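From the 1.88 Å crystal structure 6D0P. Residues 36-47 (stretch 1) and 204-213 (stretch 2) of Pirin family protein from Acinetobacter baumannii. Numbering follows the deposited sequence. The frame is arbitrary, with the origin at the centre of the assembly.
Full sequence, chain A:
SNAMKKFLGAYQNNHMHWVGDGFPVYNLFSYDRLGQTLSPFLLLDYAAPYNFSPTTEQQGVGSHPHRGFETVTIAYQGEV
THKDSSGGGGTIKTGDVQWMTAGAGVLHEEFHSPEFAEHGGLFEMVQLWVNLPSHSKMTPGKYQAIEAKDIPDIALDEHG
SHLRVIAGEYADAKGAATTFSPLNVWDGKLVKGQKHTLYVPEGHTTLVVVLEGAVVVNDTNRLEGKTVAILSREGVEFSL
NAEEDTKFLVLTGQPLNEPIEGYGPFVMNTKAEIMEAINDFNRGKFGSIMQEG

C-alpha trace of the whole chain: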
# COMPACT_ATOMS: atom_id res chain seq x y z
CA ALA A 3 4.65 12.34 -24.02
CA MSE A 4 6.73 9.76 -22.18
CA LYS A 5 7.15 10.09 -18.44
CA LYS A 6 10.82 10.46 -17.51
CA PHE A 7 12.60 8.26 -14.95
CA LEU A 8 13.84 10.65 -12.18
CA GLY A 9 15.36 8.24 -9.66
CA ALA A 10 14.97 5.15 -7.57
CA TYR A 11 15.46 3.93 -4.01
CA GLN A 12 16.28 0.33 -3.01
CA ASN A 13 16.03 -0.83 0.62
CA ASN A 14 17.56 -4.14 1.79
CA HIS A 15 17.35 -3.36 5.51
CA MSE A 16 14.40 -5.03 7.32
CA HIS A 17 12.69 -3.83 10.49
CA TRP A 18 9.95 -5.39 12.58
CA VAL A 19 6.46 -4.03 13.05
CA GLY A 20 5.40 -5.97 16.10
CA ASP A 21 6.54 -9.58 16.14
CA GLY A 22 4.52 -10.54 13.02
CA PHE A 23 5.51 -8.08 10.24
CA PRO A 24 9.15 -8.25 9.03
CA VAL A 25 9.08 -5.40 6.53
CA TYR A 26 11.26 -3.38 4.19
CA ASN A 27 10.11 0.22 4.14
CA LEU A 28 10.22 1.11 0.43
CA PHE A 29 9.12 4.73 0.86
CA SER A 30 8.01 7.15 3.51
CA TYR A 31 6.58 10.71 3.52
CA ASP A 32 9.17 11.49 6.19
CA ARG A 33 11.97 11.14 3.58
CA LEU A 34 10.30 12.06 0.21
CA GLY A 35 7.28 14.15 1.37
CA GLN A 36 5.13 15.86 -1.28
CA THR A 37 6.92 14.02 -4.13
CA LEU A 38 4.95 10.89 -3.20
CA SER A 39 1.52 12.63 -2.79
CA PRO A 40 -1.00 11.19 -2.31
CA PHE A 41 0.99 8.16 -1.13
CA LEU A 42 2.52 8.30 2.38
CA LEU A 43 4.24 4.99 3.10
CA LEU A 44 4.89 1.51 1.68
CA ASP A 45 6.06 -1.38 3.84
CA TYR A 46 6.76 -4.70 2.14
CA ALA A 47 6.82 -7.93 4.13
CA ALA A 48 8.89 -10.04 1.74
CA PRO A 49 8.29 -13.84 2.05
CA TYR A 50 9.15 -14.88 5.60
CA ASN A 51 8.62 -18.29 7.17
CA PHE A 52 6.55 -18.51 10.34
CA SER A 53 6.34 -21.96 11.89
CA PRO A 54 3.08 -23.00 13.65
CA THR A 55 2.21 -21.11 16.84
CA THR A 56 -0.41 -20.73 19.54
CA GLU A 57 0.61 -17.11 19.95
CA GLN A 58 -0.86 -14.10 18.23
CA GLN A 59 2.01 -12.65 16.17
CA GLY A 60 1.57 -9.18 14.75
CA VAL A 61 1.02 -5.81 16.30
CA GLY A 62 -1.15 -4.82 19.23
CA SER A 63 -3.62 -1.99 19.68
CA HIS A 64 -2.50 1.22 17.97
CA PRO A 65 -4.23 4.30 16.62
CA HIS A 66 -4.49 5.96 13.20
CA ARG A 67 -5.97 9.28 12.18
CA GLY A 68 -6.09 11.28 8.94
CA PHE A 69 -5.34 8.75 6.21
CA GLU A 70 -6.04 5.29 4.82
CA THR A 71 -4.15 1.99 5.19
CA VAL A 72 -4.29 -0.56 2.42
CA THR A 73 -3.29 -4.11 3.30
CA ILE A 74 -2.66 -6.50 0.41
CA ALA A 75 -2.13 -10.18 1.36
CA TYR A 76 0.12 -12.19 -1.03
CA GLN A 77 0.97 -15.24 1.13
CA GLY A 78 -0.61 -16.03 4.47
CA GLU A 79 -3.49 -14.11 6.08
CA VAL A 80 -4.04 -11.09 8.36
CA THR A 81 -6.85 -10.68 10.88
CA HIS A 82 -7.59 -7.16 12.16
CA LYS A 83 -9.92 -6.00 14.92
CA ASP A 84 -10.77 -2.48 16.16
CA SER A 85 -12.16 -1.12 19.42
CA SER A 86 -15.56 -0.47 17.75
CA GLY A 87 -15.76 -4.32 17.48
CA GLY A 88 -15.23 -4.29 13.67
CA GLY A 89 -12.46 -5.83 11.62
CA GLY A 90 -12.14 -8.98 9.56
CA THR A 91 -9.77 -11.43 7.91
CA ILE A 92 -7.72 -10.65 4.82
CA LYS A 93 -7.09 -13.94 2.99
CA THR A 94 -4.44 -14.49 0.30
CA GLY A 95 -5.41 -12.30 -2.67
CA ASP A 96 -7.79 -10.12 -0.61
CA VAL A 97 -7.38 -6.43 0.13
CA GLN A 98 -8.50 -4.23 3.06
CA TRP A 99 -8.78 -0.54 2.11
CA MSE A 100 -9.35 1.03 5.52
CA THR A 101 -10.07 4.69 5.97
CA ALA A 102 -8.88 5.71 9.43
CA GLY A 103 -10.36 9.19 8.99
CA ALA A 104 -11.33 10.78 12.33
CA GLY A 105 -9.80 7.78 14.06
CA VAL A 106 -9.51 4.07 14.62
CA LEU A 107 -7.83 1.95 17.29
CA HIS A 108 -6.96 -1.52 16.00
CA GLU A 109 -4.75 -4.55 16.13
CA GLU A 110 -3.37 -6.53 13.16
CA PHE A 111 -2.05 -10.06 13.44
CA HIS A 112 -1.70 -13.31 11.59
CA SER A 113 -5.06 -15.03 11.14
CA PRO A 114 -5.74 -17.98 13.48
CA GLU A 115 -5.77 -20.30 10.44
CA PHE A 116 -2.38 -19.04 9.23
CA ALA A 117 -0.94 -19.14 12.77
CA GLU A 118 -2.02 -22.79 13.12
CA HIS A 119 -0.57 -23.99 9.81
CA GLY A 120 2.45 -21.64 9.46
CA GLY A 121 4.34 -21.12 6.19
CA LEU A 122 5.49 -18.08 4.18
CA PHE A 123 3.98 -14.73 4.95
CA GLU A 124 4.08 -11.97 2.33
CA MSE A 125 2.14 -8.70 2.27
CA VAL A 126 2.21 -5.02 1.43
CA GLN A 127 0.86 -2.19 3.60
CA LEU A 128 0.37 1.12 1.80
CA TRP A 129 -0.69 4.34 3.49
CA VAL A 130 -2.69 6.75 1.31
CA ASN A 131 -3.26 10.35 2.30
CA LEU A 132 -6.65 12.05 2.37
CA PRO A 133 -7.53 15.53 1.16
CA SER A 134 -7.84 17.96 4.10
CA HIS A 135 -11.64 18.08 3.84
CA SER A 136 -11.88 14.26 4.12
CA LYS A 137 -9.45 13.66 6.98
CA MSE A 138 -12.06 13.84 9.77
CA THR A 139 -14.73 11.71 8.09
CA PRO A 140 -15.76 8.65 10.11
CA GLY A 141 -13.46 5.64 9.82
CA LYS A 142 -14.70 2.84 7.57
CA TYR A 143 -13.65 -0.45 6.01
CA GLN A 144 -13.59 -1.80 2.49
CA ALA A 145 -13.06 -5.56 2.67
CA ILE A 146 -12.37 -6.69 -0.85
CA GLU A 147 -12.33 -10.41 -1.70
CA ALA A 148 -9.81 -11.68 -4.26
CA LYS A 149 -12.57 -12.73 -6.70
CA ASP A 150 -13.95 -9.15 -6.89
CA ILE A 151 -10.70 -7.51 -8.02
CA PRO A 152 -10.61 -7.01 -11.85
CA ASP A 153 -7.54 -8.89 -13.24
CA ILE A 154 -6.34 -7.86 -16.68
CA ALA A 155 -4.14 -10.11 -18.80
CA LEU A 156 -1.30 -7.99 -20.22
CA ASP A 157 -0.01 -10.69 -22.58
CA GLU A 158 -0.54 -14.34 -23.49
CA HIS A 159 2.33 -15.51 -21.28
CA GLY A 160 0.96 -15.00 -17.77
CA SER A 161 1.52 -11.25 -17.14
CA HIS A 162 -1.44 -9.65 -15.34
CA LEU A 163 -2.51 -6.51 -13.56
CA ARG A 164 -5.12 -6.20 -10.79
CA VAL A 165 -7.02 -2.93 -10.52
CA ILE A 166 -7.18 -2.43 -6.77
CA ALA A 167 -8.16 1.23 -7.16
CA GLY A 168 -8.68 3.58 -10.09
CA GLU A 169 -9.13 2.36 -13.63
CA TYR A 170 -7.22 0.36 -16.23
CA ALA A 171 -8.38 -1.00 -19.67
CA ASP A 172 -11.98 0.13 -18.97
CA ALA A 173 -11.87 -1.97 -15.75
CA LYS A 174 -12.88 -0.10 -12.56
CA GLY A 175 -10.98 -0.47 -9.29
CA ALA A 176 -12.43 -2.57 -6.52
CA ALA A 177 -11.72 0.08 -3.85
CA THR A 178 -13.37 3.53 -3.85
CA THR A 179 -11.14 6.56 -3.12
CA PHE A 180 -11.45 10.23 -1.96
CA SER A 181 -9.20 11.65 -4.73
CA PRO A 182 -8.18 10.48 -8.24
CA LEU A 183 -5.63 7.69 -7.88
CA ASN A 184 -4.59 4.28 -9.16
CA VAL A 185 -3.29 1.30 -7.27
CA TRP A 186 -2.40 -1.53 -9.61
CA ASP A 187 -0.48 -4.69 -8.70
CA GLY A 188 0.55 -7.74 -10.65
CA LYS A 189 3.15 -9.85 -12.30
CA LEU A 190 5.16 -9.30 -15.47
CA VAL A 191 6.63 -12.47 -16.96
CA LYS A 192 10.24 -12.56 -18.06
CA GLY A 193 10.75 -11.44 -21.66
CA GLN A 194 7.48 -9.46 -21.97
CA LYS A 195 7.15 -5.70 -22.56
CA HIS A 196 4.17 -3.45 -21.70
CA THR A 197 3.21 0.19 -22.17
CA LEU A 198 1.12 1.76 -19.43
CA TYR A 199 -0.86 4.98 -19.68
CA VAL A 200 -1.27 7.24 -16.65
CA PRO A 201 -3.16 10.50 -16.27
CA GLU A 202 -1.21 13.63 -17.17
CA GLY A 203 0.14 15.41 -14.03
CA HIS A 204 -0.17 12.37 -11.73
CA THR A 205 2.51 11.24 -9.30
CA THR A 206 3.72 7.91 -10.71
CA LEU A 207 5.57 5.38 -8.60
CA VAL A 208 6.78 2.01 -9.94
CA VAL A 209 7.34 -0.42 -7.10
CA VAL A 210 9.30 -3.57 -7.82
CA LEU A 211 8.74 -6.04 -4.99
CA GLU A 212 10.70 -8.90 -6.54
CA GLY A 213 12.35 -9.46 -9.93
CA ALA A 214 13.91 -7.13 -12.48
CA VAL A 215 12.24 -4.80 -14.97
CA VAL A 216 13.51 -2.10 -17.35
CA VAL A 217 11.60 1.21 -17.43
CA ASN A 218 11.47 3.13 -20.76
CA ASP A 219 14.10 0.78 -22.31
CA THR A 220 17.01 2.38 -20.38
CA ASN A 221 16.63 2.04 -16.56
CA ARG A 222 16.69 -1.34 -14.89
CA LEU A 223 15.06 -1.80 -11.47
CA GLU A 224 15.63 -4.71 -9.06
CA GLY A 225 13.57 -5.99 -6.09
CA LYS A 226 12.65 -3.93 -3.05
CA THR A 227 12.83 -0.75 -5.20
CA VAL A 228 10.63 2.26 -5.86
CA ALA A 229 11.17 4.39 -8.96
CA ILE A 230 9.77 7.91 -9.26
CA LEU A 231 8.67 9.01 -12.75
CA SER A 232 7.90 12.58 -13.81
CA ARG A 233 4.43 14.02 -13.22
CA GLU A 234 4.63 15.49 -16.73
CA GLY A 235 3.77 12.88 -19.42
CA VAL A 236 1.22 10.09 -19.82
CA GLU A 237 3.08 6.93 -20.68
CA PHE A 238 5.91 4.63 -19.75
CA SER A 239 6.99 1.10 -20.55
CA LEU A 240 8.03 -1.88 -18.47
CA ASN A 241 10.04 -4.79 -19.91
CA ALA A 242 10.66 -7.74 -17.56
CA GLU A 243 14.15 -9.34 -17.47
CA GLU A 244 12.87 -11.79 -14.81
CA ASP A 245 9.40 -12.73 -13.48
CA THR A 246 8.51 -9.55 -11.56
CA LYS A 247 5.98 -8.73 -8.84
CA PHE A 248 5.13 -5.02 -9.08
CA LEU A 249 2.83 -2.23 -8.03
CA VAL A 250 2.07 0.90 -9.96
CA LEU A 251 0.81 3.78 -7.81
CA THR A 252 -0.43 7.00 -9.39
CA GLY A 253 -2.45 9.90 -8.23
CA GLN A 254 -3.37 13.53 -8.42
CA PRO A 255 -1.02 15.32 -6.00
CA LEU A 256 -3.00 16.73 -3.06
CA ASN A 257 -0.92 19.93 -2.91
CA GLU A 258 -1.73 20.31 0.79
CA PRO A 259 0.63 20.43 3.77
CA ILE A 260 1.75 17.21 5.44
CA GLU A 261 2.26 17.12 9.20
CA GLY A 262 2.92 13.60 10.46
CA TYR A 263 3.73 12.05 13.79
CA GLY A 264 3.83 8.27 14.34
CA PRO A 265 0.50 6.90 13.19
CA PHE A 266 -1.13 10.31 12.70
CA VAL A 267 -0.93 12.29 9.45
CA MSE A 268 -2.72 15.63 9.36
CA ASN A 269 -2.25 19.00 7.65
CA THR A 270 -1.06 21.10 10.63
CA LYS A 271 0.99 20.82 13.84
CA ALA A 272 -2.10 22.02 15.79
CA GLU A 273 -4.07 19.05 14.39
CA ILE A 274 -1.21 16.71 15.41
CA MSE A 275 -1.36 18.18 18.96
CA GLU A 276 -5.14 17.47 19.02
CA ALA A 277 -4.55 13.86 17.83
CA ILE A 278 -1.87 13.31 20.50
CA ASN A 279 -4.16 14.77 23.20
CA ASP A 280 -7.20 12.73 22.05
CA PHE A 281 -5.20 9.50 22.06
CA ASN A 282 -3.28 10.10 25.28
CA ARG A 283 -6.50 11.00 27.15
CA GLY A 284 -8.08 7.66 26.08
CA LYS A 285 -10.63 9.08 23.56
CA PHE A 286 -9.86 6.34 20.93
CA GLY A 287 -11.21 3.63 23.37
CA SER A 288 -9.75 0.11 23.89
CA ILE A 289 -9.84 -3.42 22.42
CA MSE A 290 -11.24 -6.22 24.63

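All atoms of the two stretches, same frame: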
# COMPACT_ATOMS: atom_id res chain seq x y z
N GLN A 36 6.10 15.49 -0.26
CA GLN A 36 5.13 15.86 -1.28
C GLN A 36 5.38 15.15 -2.63
O GLN A 36 4.45 15.00 -3.43
CB GLN A 36 5.14 17.37 -1.51
CG GLN A 36 4.75 18.17 -0.28
CD GLN A 36 3.27 18.08 0.05
OE1 GLN A 36 2.49 17.46 -0.67
NE2 GLN A 36 2.89 18.72 1.15
N THR A 37 6.61 14.73 -2.88
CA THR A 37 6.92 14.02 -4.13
C THR A 37 6.06 12.76 -4.29
O THR A 37 5.70 12.36 -5.43
CB THR A 37 8.40 13.63 -4.16
OG1 THR A 37 9.14 14.86 -4.11
CG2 THR A 37 8.78 12.82 -5.38
N LEU A 38 5.73 12.11 -3.18
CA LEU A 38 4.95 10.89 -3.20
C LEU A 38 3.43 11.12 -3.24
O LEU A 38 2.69 10.16 -3.43
CB LEU A 38 5.27 10.10 -1.92
CG LEU A 38 6.71 9.63 -1.77
CD1 LEU A 38 6.93 9.12 -0.36
CD2 LEU A 38 7.02 8.54 -2.78
N SER A 39 2.97 12.34 -2.97
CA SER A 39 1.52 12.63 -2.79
C SER A 39 0.69 12.04 -3.94
O SER A 39 0.95 12.32 -5.11
CB SER A 39 1.29 14.13 -2.64
OG SER A 39 -0.09 14.43 -2.42
N PRO A 40 -0.40 11.34 -3.63
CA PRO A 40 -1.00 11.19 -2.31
C PRO A 40 -0.53 10.01 -1.45
O PRO A 40 -1.18 9.72 -0.44
CB PRO A 40 -2.48 10.95 -2.71
CG PRO A 40 -2.38 10.15 -3.98
CD PRO A 40 -1.23 10.79 -4.71
N PHE A 41 0.53 9.32 -1.85
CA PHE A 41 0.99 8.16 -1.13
C PHE A 41 1.87 8.61 0.02
O PHE A 41 2.63 9.54 -0.13
CB PHE A 41 1.66 7.18 -2.09
CG PHE A 41 0.70 6.80 -3.19
CD1 PHE A 41 -0.36 5.95 -2.93
CD2 PHE A 41 0.81 7.36 -4.45
CE1 PHE A 41 -1.30 5.64 -3.91
CE2 PHE A 41 -0.11 7.05 -5.43
CZ PHE A 41 -1.16 6.19 -5.16
N LEU A 42 1.79 7.90 1.15
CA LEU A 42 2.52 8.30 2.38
C LEU A 42 3.59 7.29 2.80
O LEU A 42 4.62 7.70 3.36
CB LEU A 42 1.51 8.42 3.53
CG LEU A 42 0.58 9.62 3.49
CD1 LEU A 42 -0.52 9.46 4.53
CD2 LEU A 42 1.37 10.91 3.68
N LEU A 43 3.36 6.02 2.57
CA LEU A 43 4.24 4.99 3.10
C LEU A 43 3.97 3.65 2.41
O LEU A 43 2.83 3.33 2.11
CB LEU A 43 3.97 4.85 4.60
CG LEU A 43 4.89 3.91 5.35
CD1 LEU A 43 5.69 4.66 6.40
CD2 LEU A 43 4.13 2.76 5.93
N LEU A 44 5.02 2.88 2.20
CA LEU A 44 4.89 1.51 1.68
C LEU A 44 5.87 0.62 2.44
O LEU A 44 7.12 0.86 2.42
CB LEU A 44 5.14 1.44 0.17
CG LEU A 44 4.72 0.13 -0.51
CD1 LEU A 44 4.70 0.27 -2.02
CD2 LEU A 44 5.62 -1.03 -0.12
N ASP A 45 5.30 -0.36 3.12
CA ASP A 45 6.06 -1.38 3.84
C ASP A 45 5.81 -2.73 3.15
O ASP A 45 4.65 -3.14 2.96
CB ASP A 45 5.64 -1.51 5.30
CG ASP A 45 6.25 -0.48 6.23
OD1 ASP A 45 7.25 0.17 5.83
OD2 ASP A 45 5.74 -0.38 7.38
N TYR A 46 6.89 -3.41 2.80
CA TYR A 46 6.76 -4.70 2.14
C TYR A 46 7.28 -5.83 3.02
O TYR A 46 8.47 -5.90 3.32
CB TYR A 46 7.51 -4.69 0.81
CG TYR A 46 7.62 -6.01 0.10
CD1 TYR A 46 6.54 -6.86 -0.04
CD2 TYR A 46 8.81 -6.39 -0.50
CE1 TYR A 46 6.64 -8.06 -0.72
CE2 TYR A 46 8.92 -7.59 -1.20
CZ TYR A 46 7.83 -8.44 -1.30
OH TYR A 46 7.93 -9.63 -1.97
N ALA A 47 6.39 -6.72 3.44
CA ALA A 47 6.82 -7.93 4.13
C ALA A 47 7.17 -8.96 3.05
O ALA A 47 6.27 -9.61 2.51
CB ALA A 47 5.75 -8.44 5.05
N HIS A 204 -0.14 13.23 -12.91
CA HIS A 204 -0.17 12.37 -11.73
C HIS A 204 1.24 11.95 -11.26
O HIS A 204 2.10 11.64 -12.07
CB HIS A 204 -0.93 11.06 -12.00
CG HIS A 204 -2.42 11.17 -11.88
ND1 HIS A 204 -3.21 10.10 -11.54
CD2 HIS A 204 -3.24 12.22 -12.01
CE1 HIS A 204 -4.46 10.49 -11.49
NE2 HIS A 204 -4.51 11.78 -11.77
N THR A 205 1.41 11.95 -9.95
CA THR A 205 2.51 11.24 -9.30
C THR A 205 2.47 9.81 -9.84
O THR A 205 1.37 9.26 -9.97
CB THR A 205 2.29 11.20 -7.79
OG1 THR A 205 2.39 12.54 -7.32
CG2 THR A 205 3.26 10.30 -7.04
N THR A 206 3.63 9.22 -10.15
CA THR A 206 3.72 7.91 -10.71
C THR A 206 4.89 7.18 -10.07
O THR A 206 6.06 7.59 -10.25
CB THR A 206 3.88 7.97 -12.24
OG1 THR A 206 2.78 8.67 -12.82
CG2 THR A 206 3.95 6.59 -12.85
N LEU A 207 4.57 6.18 -9.27
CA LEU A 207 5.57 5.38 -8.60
C LEU A 207 5.52 3.95 -9.12
O LEU A 207 4.43 3.35 -9.20
CB LEU A 207 5.27 5.40 -7.09
CG LEU A 207 5.09 6.78 -6.48
CD1 LEU A 207 4.64 6.64 -5.04
CD2 LEU A 207 6.37 7.60 -6.57
N VAL A 208 6.67 3.40 -9.51
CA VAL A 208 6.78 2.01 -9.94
C VAL A 208 7.50 1.26 -8.84
O VAL A 208 8.65 1.57 -8.51
CB VAL A 208 7.51 1.86 -11.28
CG1 VAL A 208 7.68 0.41 -11.70
CG2 VAL A 208 6.80 2.68 -12.36
N VAL A 209 6.79 0.35 -8.21
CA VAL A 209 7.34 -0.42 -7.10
C VAL A 209 7.63 -1.84 -7.61
O VAL A 209 6.75 -2.50 -8.14
CB VAL A 209 6.39 -0.46 -5.90
CG1 VAL A 209 6.97 -1.27 -4.74
CG2 VAL A 209 6.03 0.94 -5.44
N VAL A 210 8.89 -2.25 -7.47
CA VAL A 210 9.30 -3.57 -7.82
C VAL A 210 9.51 -4.33 -6.51
O VAL A 210 10.43 -4.04 -5.78
CB VAL A 210 10.56 -3.57 -8.70
CG1 VAL A 210 11.00 -4.99 -9.06
CG2 VAL A 210 10.34 -2.74 -9.94
N LEU A 211 8.63 -5.28 -6.21
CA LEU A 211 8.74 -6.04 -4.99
C LEU A 211 9.81 -7.13 -5.13
O LEU A 211 10.64 -7.32 -4.22
CB LEU A 211 7.39 -6.67 -4.65
CG LEU A 211 6.24 -5.69 -4.43
CD1 LEU A 211 4.94 -6.46 -4.24
CD2 LEU A 211 6.51 -4.77 -3.25
N GLU A 212 9.81 -7.80 -6.27
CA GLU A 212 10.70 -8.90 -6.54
C GLU A 212 10.87 -9.00 -8.05
O GLU A 212 9.92 -8.79 -8.78
CB GLU A 212 10.09 -10.18 -5.97
CG GLU A 212 10.98 -11.40 -6.02
CD GLU A 212 10.22 -12.67 -5.62
OE1 GLU A 212 9.73 -12.75 -4.43
OE2 GLU A 212 10.08 -13.55 -6.49
N GLY A 213 12.09 -9.29 -8.51
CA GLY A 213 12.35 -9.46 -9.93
C GLY A 213 13.26 -8.39 -10.48
O GLY A 213 14.12 -7.84 -9.76
O HOH W 1 10.43 -10.97 -2.46

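The contact between residues 36-47 and 204-213 of this Pirin family protein is a side-chain packing of two strands that lie too far apart to pair, with a hydrogen bond to the backbone at one end and a water bridge at the other. It illustrates a general principle of layered β proteins: where backbones do not pair, alternate residues of each strand fill the space between them, and polar groups are accommodated at the margins.

The backbone separation makes the point. The CA atoms of Leu44 and Val209 are 9.3 Å apart, well beyond the spacing of paired strands, and no backbone-to-backbone hydrogen bond crosses the gap. Alternation supplies the filling. In the second stretch, Thr205, Leu207, Val209 and Leu211 all direct their CA-to-CB bonds toward the first, while Thr206 points away and Val208 and Val210 are out of reach. The first stretch answers with Leu44 and Tyr46, whose intervening Asp45 takes no part, and with Phe41 at the start of its strand.

The middle of the contact is wholly apolar. Leu207 is met by two residues: its CD1 lies 3.8 Å from Leu38 CD2 and 3.9 Å from Phe41 CD2. Leu38 takes part although its CA-to-CB bond points away, because the end of its side chain comes back nearer to the strand. The methyl group of Leu207 approaches the Phe41 ring obliquely. One step further along, Leu44 CD1 and Val209 CG2 touch at 3.7 Å, so that side chains from both strands bridge the wide backbone gap at this point.

At one end, the chain of the first stretch leaves a 3-10 segment and passes through a turn with a cis peptide bond before Pro40. Here the backbones come closer, with the CA atoms of Leu38 and Thr205 6.6 Å apart, and a short side chain can span the distance. Thr205 OG1 donates a hydrogen bond to Ser39 O at 2.6 Å, a short bond that satisfies a carbonyl in the loop. The same threonine also offers its methyl group, CG2, which packs 3.6 Å from Thr37 O and 3.7 Å from Leu38 O. Its two branches thus have different roles, the hydroxyl bonding and the methyl filling space.

At the other end, Tyr46 makes the most extensive contact of the first stretch. Leu211 CD2 sits over one face of its ring, 3.8 Å from the centroid and 14° off the ring normal, a CH-π arrangement in which the methyl group lies almost directly above the aromatic surface. The ring also reaches the backbone, with Tyr46 CE2 3.5 Å from Leu211 O. Beyond the ring, Tyr46 OH and Glu212 OE1 are 4.4 Å apart, too distant for a direct hydrogen bond. A water molecule closes the gap, donating to Tyr46 OH at 2.9 Å and to Glu212 OE1 at 2.7 Å. The aromatic residue therefore joins the apolar packing to the polar margin, where Glu212 is exposed and the chain turns a corner.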